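Local coordinates for protein decapping nuclease RAI1 (Scheffersomyces stipitis, PDB 5BTO) that hydrolyses NAD caps, and also 5'-triphosphate and methylguanosine-capped ends, of RNA with a divalent metal, and binds and stimulates the exoribonuclease RAT1, at residues Thr113-Met118 with Trp280-Leu285; Pro125-Asp130 with Leu276-Ala281. One frame throughout, in Å; residues are numbered along the deposited sequence.

How the interactions relate
Following the chain from the N terminus, the junction of strand 111-114 and helix 115-123 supplies 113-118 of interaction 1; the loop after that helix supplies 125-130 of interaction 2. Both are met by helix 266-286, which brings 276-281 to interaction 2 and 280-285 to interaction 1. The loop closed by interaction 2 is thus nested inside that closed by interaction 1: 145 residues lie between the segments of interaction 2 and 161 between those of interaction 1, and the two share Trp280 and Ala281. Their centres lie about 11 Å apart. Together they tie the start and the exit of helix 115-123 to successive turns of helix 266-286, interaction 1 at the substrate site and interaction 2 farther from the chain centre.

Interaction 1 of 2, residues Thr113-Met118 with Trp280-Leu285; sequences TYRGLM and WAQCFL
Arg115 and Leu285 carry two separate patches of this contact, which buries 200 Å² without any hydrogen bond between the segments. In the first patch the aliphatic part of Arg115 lies against the backbone of helix 266-286: its CD is 3.4 Å from Gln282 O and 4.1 Å from Gln282 CB. With CG anti to the backbone N (chi1 162°) the chain sets out toward that helix, and a bend at chi3 (74°) turns the guanidinium. The second patch is apolar. Leu285 brings one methyl, CD1, to 3.9 Å from Met118 CB and 3.8 Å from Met118 C, while the thioether of Met118 leads away toward Met230 and Leu232 of strand 228-235. The nearest CA pair, Arg115 and Gln282, is 6.9 Å apart, so two helices pass closely here.

The polar ends find their partners outside the two segments: Arg115 NH1 bonds to Glu235 O, and Gln282 OE1 accepts from Lys258 NZ. Tyr114, Arg115, Gly116, Gln282, Glu235 and Lys258 all bind substrate. The join is thus van der Waals contact, methylene on carbonyl oxygen and methyl on methylene, and it sets substrate-binding residues of helices 115-123 and 266-286 side by side in this PD-(D/E)XK family nuclease.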
ATOM      1  N   THR A 113       4.380  23.318   6.126  1.00 13.47           N
ATOM      2  CA  THR A 113       4.707  22.468   7.258  1.00 12.84           C
ATOM      3  C   THR A 113       6.164  22.603   7.661  1.00 12.82           C
ATOM      4  O   THR A 113       6.877  23.475   7.152  1.00 14.59           O
ATOM      5  CB  THR A 113       4.373  20.988   6.932  1.00 14.66           C
ATOM      6  OG1 THR A 113       4.445  20.183   8.118  1.00 16.17           O
ATOM      7  CG2 THR A 113       5.313  20.444   5.868  1.00 14.56           C
ATOM      8  N   TYR A 114       6.592  21.758   8.592  1.00 14.32           N
ATOM      9  CA  TYR A 114       7.977  21.740   9.061  1.00 13.12           C
ATOM     10  C   TYR A 114       8.757  20.555   8.484  1.00 13.21           C
ATOM     11  O   TYR A 114       8.241  19.443   8.349  1.00 13.91           O
ATOM     12  CB  TYR A 114       8.029  21.673  10.592  1.00 14.51           C
ATOM     13  CG  TYR A 114       7.919  23.010  11.286  1.00 16.79           C
ATOM     14  CD1 TYR A 114       9.032  23.828  11.439  1.00 17.23           C
ATOM     15  CD2 TYR A 114       6.714  23.449  11.806  1.00 20.79           C
ATOM     16  CE1 TYR A 114       8.936  25.052  12.066  1.00 19.90           C
ATOM     17  CE2 TYR A 114       6.610  24.681  12.440  1.00 20.19           C
ATOM     18  CZ  TYR A 114       7.727  25.474  12.572  1.00 20.69           C
ATOM     19  OH  TYR A 114       7.640  26.703  13.198  1.00 22.16           O
ATOM     20  N   ARG A 115      10.036  20.790   8.203  1.00 14.28           N
ATOM     21  CA  ARG A 115      10.913  19.767   7.653  1.00 17.34           C
ATOM     22  C   ARG A 115      10.958  18.513   8.498  1.00 16.00           C
ATOM     23  O   ARG A 115      10.983  17.414   7.964  1.00 16.94           O
ATOM     24  CB  ARG A 115      12.347  20.307   7.521  1.00 22.91           C
ATOM     25  CG  ARG A 115      13.403  19.204   7.386  1.00 30.01           C
ATOM     26  CD  ARG A 115      14.824  19.682   7.664  1.00 37.86           C
ATOM     27  NE  ARG A 115      15.105  19.924   9.077  1.00 38.39           N
ATOM     28  CZ  ARG A 115      15.946  20.858   9.511  1.00 40.48           C
ATOM     29  NH1 ARG A 115      16.577  21.639   8.642  1.00 40.85           N
ATOM     30  NH2 ARG A 115      16.154  21.019  10.811  1.00 42.28           N
ATOM     31  N   GLY A 116      10.995  18.681   9.819  1.00 14.64           N
ATOM     32  CA  GLY A 116      11.138  17.544  10.713  1.00 15.94           C
ATOM     33  C   GLY A 116       9.962  16.588  10.591  1.00 15.11           C
ATOM     34  O   GLY A 116      10.122  15.377  10.722  1.00 15.54           O
ATOM     35  N   LEU A 117       8.781  17.132  10.329  1.00 14.07           N
ATOM     36  CA  LEU A 117       7.599  16.288  10.219  1.00 13.55           C
ATOM     37  C   LEU A 117       7.654  15.488   8.920  1.00 13.72           C
ATOM     38  O   LEU A 117       7.253  14.322   8.879  1.00 14.55           O
ATOM     39  CB  LEU A 117       6.325  17.135  10.274  1.00 14.23           C
ATOM     40  CG  LEU A 117       6.210  18.031  11.518  1.00 15.25           C
ATOM     41  CD1 LEU A 117       4.936  18.880  11.472  1.00 16.33           C
ATOM     42  CD2 LEU A 117       6.275  17.199  12.805  1.00 15.92           C
ATOM     43  N   MET A 118       8.148  16.111   7.855  1.00 13.10           N
ATOM     44  CA  MET A 118       8.267  15.423   6.575  1.00 11.65           C
ATOM     45  C   MET A 118       9.384  14.380   6.621  1.00 12.40           C
ATOM     46  O   MET A 118       9.277  13.316   6.024  1.00 13.82           O
ATOM     47  CB  MET A 118       8.459  16.413   5.424  1.00 13.68           C
ATOM     48  CG  MET A 118       7.289  17.398   5.275  1.00 13.55           C
ATOM     49  SD  MET A 118       5.691  16.587   4.967  1.00 14.15           S
ATOM     50  CE  MET A 118       4.983  16.586   6.605  1.00 14.58           C
ATOM     51  N   TRP A 280      20.588  12.477   6.029  1.00 12.64           N
ATOM     52  CA  TRP A 280      20.366  12.608   4.593  1.00 11.75           C
ATOM     53  C   TRP A 280      18.930  13.099   4.329  1.00 12.15           C
ATOM     54  O   TRP A 280      18.694  14.014   3.527  1.00 13.66           O
ATOM     55  CB  TRP A 280      20.607  11.276   3.854  1.00 13.05           C
ATOM     56  CG  TRP A 280      20.106  11.378   2.452  1.00 13.30           C
ATOM     57  CD1 TRP A 280      20.732  11.985   1.396  1.00 14.88           C
ATOM     58  CD2 TRP A 280      18.822  10.951   1.966  1.00 12.65           C
ATOM     59  NE1 TRP A 280      19.927  11.941   0.281  1.00 13.25           N
ATOM     60  CE2 TRP A 280      18.752  11.312   0.605  1.00 13.68           C
ATOM     61  CE3 TRP A 280      17.738  10.287   2.550  1.00 13.30           C
ATOM     62  CZ2 TRP A 280      17.638  11.024  -0.183  1.00 15.81           C
ATOM     63  CZ3 TRP A 280      16.628  10.009   1.767  1.00 15.46           C
ATOM     64  CH2 TRP A 280      16.591  10.372   0.415  1.00 15.08           C
ATOM     65  N   ALA A 281      17.969  12.478   4.996  1.00 11.13           N
ATOM     66  CA  ALA A 281      16.569  12.837   4.762  1.00 11.83           C
ATOM     67  C   ALA A 281      16.325  14.311   5.067  1.00 13.22           C
ATOM     68  O   ALA A 281      15.700  15.013   4.271  1.00 12.85           O
ATOM     69  CB  ALA A 281      15.623  11.949   5.584  1.00 12.66           C
ATOM     70  N   GLN A 282      16.820  14.772   6.214  1.00 12.10           N
ATOM     71  CA  GLN A 282      16.653  16.166   6.637  1.00 14.50           C
ATOM     72  C   GLN A 282      17.275  17.131   5.644  1.00 13.60           C
ATOM     73  O   GLN A 282      16.671  18.140   5.261  1.00 16.14           O
ATOM     74  CB  GLN A 282      17.333  16.395   7.986  1.00 20.18           C
ATOM     75  CG  GLN A 282      16.664  15.724   9.152  1.00 28.07           C
ATOM     76  CD  GLN A 282      17.422  15.955  10.440  1.00 35.01           C
ATOM     77  OE1 GLN A 282      18.247  16.874  10.532  1.00 38.14           O
ATOM     78  NE2 GLN A 282      17.157  15.124  11.441  1.00 37.41           N
ATOM     79  N   CYS A 283      18.491  16.818   5.228  1.00 13.32           N
ATOM     80  CA  CYS A 283      19.238  17.704   4.344  1.00 13.71           C
ATOM     81  C   CYS A 283      18.691  17.689   2.928  1.00 12.61           C
ATOM     82  O   CYS A 283      18.594  18.737   2.284  1.00 14.02           O
ATOM     83  CB  CYS A 283      20.721  17.342   4.359  1.00 14.68           C
ATOM     84  SG  CYS A 283      21.481  17.755   5.944  1.00 16.98           S
ATOM     85  N   PHE A 284      18.304  16.503   2.457  1.00 11.83           N
ATOM     86  CA  PHE A 284      17.749  16.368   1.117  1.00 12.93           C
ATOM     87  C   PHE A 284      16.460  17.182   0.973  1.00 12.26           C
ATOM     88  O   PHE A 284      16.271  17.900  -0.017  1.00 15.09           O
ATOM     89  CB  PHE A 284      17.479  14.894   0.801  1.00 15.08           C
ATOM     90  CG  PHE A 284      16.853  14.672  -0.531  1.00 17.39           C
ATOM     91  CD1 PHE A 284      17.621  14.677  -1.677  1.00 21.02           C
ATOM     92  CD2 PHE A 284      15.488  14.455  -0.640  1.00 22.15           C
ATOM     93  CE1 PHE A 284      17.046  14.472  -2.909  1.00 24.41           C
ATOM     94  CE2 PHE A 284      14.903  14.253  -1.876  1.00 24.69           C
ATOM     95  CZ  PHE A 284      15.682  14.260  -3.010  1.00 26.06           C
ATOM     96  N   LEU A 285      15.574  17.058   1.955  1.00 11.44           N
ATOM     97  CA  LEU A 285      14.313  17.796   1.935  1.00 12.75           C
ATOM     98  C   LEU A 285      14.518  19.298   1.975  1.00 12.88           C
ATOM     99  O   LEU A 285      13.754  20.047   1.348  1.00 16.03           O
ATOM    100  CB  LEU A 285      13.413  17.376   3.097  1.00 13.99           C
ATOM    101  CG  LEU A 285      12.835  15.966   3.014  1.00 15.96           C
ATOM    102  CD1 LEU A 285      12.105  15.617   4.309  1.00 18.37           C
ATOM    103  CD2 LEU A 285      11.887  15.872   1.825  1.00 19.23           C
TER

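Interaction 2 of 2, residues Pro125-Asp130 with Leu276-Ala281; sequences PYNLND and LFKTWA
Tyr126 and Phe277 are the nearest CA pair, 9.2 Å apart, between the 125-130 loop, which folds into a type I turn from Asn127 to Asp130, and helix 266-286. Their rings form an offset edge-to-face pair, the edge of Tyr126 directed to the face of Phe277, with planes at 79° and centroids 5.7 Å apart. Tyr126 CD2 does the touching, 3.8 Å from Phe277 CZ. A chi1 of 171° carries the Phe277 ring out toward the loop, and Pro125 CB covers one face of the Tyr126 ring. Tyr126 and Phe277 also pack on helix 333-350, through Thr335 and Ala336.

Beside the rings, Lys278 NZ donates to Asn127 OD1 at 2.8 Å, approaching from 45° above the carbonyl plane instead of along a lone pair. A water doubles the link, accepting from Asn127 ND2 at 3.1 Å and from Lys278 NZ at 2.9 Å. Asn127 ND2 also donates to Ala123 O, which helps fix the rotation of the amide. A leucine in place of Asn127 would probably cost Lys278 this amide acceptor, break the water bridge and leave the Ala123 carbonyl without this donor. Asp130 OD2, 4.5 Å from Lys278 NZ, is too far for a salt bridge, though its charge may steady the ammonium. Apolar ring contact and directed polar bonds that fix the amide thus both hold the loop after helix 115-123 to helix 266-286.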
ATOM      1  N   PRO A 125       9.808   3.998   6.404  1.00 14.66           N
ATOM      2  CA  PRO A 125       9.976   2.590   6.011  1.00 16.22           C
ATOM      3  C   PRO A 125      11.093   1.873   6.771  1.00 16.22           C
ATOM      4  O   PRO A 125      11.067   0.638   6.870  1.00 19.20           O
ATOM      5  CB  PRO A 125      10.348   2.682   4.532  1.00 16.57           C
ATOM      6  CG  PRO A 125       9.713   3.956   4.067  1.00 16.20           C
ATOM      7  CD  PRO A 125       9.819   4.901   5.238  1.00 14.56           C
ATOM      8  N   TYR A 126      12.066   2.630   7.278  1.00 16.23           N
ATOM      9  CA  TYR A 126      13.230   2.027   7.937  1.00 16.64           C
ATOM     10  C   TYR A 126      13.245   2.349   9.427  1.00 17.09           C
ATOM     11  O   TYR A 126      14.239   2.122  10.127  1.00 17.96           O
ATOM     12  CB  TYR A 126      14.529   2.433   7.222  1.00 15.40           C
ATOM     13  CG  TYR A 126      14.451   2.040   5.764  1.00 16.20           C
ATOM     14  CD1 TYR A 126      14.346   0.694   5.395  1.00 18.00           C
ATOM     15  CD2 TYR A 126      14.403   2.999   4.758  1.00 16.27           C
ATOM     16  CE1 TYR A 126      14.235   0.324   4.063  1.00 18.91           C
ATOM     17  CE2 TYR A 126      14.295   2.627   3.425  1.00 18.25           C
ATOM     18  CZ  TYR A 126      14.210   1.290   3.088  1.00 19.29           C
ATOM     19  OH  TYR A 126      14.096   0.919   1.765  1.00 19.76           O
ATOM     20  N   ASN A 127      12.106   2.835   9.906  1.00 16.19           N
ATOM     21  CA  ASN A 127      11.920   3.176  11.310  1.00 16.72           C
ATOM     22  C   ASN A 127      10.530   2.770  11.780  1.00 17.07           C
ATOM     23  O   ASN A 127       9.761   3.593  12.286  1.00 19.08           O
ATOM     24  CB  ASN A 127      12.152   4.671  11.516  1.00 18.58           C
ATOM     25  CG  ASN A 127      13.612   5.036  11.381  1.00 17.73           C
ATOM     26  OD1 ASN A 127      14.389   4.823  12.308  1.00 21.81           O
ATOM     27  ND2 ASN A 127      14.004   5.531  10.212  1.00 16.57           N
ATOM     28  N   LEU A 128      10.217   1.491  11.620  1.00 17.72           N
ATOM     29  CA  LEU A 128       8.838   1.033  11.794  1.00 17.60           C
ATOM     30  C   LEU A 128       8.379   0.961  13.250  1.00 19.42           C
ATOM     31  O   LEU A 128       7.217   0.666  13.523  1.00 21.74           O
ATOM     32  CB  LEU A 128       8.612  -0.312  11.093  1.00 20.92           C
ATOM     33  CG  LEU A 128       8.784  -0.280   9.571  1.00 22.39           C
ATOM     34  CD1 LEU A 128       8.895  -1.687   9.001  1.00 23.64           C
ATOM     35  CD2 LEU A 128       7.641   0.483   8.922  1.00 23.12           C
ATOM     36  N   ASN A 129       9.281   1.228  14.185  1.00 19.11           N
ATOM     37  CA  ASN A 129       8.909   1.232  15.594  1.00 24.33           C
ATOM     38  C   ASN A 129       8.583   2.626  16.117  1.00 23.79           C
ATOM     39  O   ASN A 129       8.178   2.771  17.268  1.00 26.02           O
ATOM     40  CB  ASN A 129      10.015   0.608  16.445  1.00 28.64           C
ATOM     41  CG  ASN A 129      10.275  -0.834  16.077  1.00 36.75           C
ATOM     42  OD1 ASN A 129       9.341  -1.610  15.857  1.00 39.25           O
ATOM     43  ND2 ASN A 129      11.548  -1.200  15.987  1.00 40.24           N
ATOM     44  N   ASP A 130       8.761   3.643  15.273  1.00 22.33           N
ATOM     45  CA  ASP A 130       8.540   5.028  15.685  1.00 23.14           C
ATOM     46  C   ASP A 130       7.151   5.501  15.270  1.00 20.51           C
ATOM     47  O   ASP A 130       6.816   5.473  14.087  1.00 20.72           O
ATOM     48  CB  ASP A 130       9.589   5.967  15.069  1.00 23.83           C
ATOM     49  CG  ASP A 130      11.005   5.670  15.541  1.00 28.28           C
ATOM     50  OD1 ASP A 130      11.176   5.023  16.600  1.00 31.43           O
ATOM     51  OD2 ASP A 130      11.957   6.106  14.853  1.00 29.91           O
ATOM     52  N   LEU A 276      22.799   8.583   9.958  1.00 12.86           N
ATOM     53  CA  LEU A 276      23.235   9.155   8.691  1.00 12.24           C
ATOM     54  C   LEU A 276      22.076   9.195   7.696  1.00 12.17           C
ATOM     55  O   LEU A 276      21.927  10.168   6.951  1.00 12.61           O
ATOM     56  CB  LEU A 276      24.425   8.361   8.125  1.00 14.81           C
ATOM     57  CG  LEU A 276      25.114   8.915   6.872  1.00 13.69           C
ATOM     58  CD1 LEU A 276      25.745  10.283   7.152  1.00 16.10           C
ATOM     59  CD2 LEU A 276      26.181   7.943   6.379  1.00 16.96           C
ATOM     60  N   PHE A 277      21.245   8.148   7.692  1.00 12.77           N
ATOM     61  CA  PHE A 277      20.059   8.144   6.841  1.00 11.99           C
ATOM     62  C   PHE A 277      19.097   9.271   7.235  1.00 12.88           C
ATOM     63  O   PHE A 277      18.584   9.980   6.371  1.00 11.78           O
ATOM     64  CB  PHE A 277      19.343   6.789   6.942  1.00 10.92           C
ATOM     65  CG  PHE A 277      17.988   6.761   6.261  1.00 10.34           C
ATOM     66  CD1 PHE A 277      17.878   7.001   4.905  1.00 12.83           C
ATOM     67  CD2 PHE A 277      16.851   6.458   6.987  1.00 11.93           C
ATOM     68  CE1 PHE A 277      16.635   6.969   4.272  1.00 13.34           C
ATOM     69  CE2 PHE A 277      15.602   6.418   6.375  1.00 13.82           C
ATOM     70  CZ  PHE A 277      15.496   6.673   5.010  1.00 13.32           C
ATOM     71  N   LYS A 278      18.843   9.431   8.533  1.00 12.92           N
ATOM     72  CA  LYS A 278      17.987  10.533   8.981  1.00 13.07           C
ATOM     73  C   LYS A 278      18.575  11.897   8.601  1.00 12.17           C
ATOM     74  O   LYS A 278      17.856  12.800   8.197  1.00 12.95           O
ATOM     75  CB  LYS A 278      17.695  10.456  10.478  1.00 15.99           C
ATOM     76  CG  LYS A 278      16.641   9.394  10.833  1.00 21.90           C
ATOM     77  CD  LYS A 278      16.246   9.456  12.307  1.00 27.48           C
ATOM     78  CE  LYS A 278      15.275   8.334  12.691  1.00 31.01           C
ATOM     79  NZ  LYS A 278      15.975   7.050  13.038  1.00 30.86           N
ATOM     80  N   THR A 279      19.889  12.040   8.741  1.00 12.48           N
ATOM     81  CA  THR A 279      20.539  13.276   8.337  1.00 13.11           C
ATOM     82  C   THR A 279      20.392  13.516   6.832  1.00 12.73           C
ATOM     83  O   THR A 279      20.114  14.637   6.400  1.00 12.94           O
ATOM     84  CB  THR A 279      22.024  13.286   8.737  1.00 13.47           C
ATOM     85  OG1 THR A 279      22.122  13.268  10.163  1.00 17.23           O
ATOM     86  CG2 THR A 279      22.744  14.551   8.185  1.00 14.82           C
ATOM     87  N   TRP A 280      20.588  12.477   6.029  1.00 12.64           N
ATOM     88  CA  TRP A 280      20.366  12.608   4.593  1.00 11.75           C
ATOM     89  C   TRP A 280      18.930  13.099   4.329  1.00 12.15           C
ATOM     90  O   TRP A 280      18.694  14.014   3.527  1.00 13.66           O
ATOM     91  CB  TRP A 280      20.607  11.276   3.854  1.00 13.05           C
ATOM     92  CG  TRP A 280      20.106  11.378   2.452  1.00 13.30           C
ATOM     93  CD1 TRP A 280      20.732  11.985   1.396  1.00 14.88           C
ATOM     94  CD2 TRP A 280      18.822  10.951   1.966  1.00 12.65           C
ATOM     95  NE1 TRP A 280      19.927  11.941   0.281  1.00 13.25           N
ATOM     96  CE2 TRP A 280      18.752  11.312   0.605  1.00 13.68           C
ATOM     97  CE3 TRP A 280      17.738  10.287   2.550  1.00 13.30           C
ATOM     98  CZ2 TRP A 280      17.638  11.024  -0.183  1.00 15.81           C
ATOM     99  CZ3 TRP A 280      16.628  10.009   1.767  1.00 15.46           C
ATOM    100  CH2 TRP A 280      16.591  10.372   0.415  1.00 15.08           C
ATOM    101  N   ALA A 281      17.969  12.478   4.996  1.00 11.13           N
ATOM    102  CA  ALA A 281      16.569  12.837   4.762  1.00 11.83           C
ATOM    103  C   ALA A 281      16.325  14.311   5.067  1.00 13.22           C
ATOM    104  O   ALA A 281      15.700  15.013   4.271  1.00 12.85           O
ATOM    105  CB  ALA A 281      15.623  11.949   5.584  1.00 12.66           C
TER
HETATM  106  O   HOH W   1      17.046   5.958  10.523  1.00 22.09           O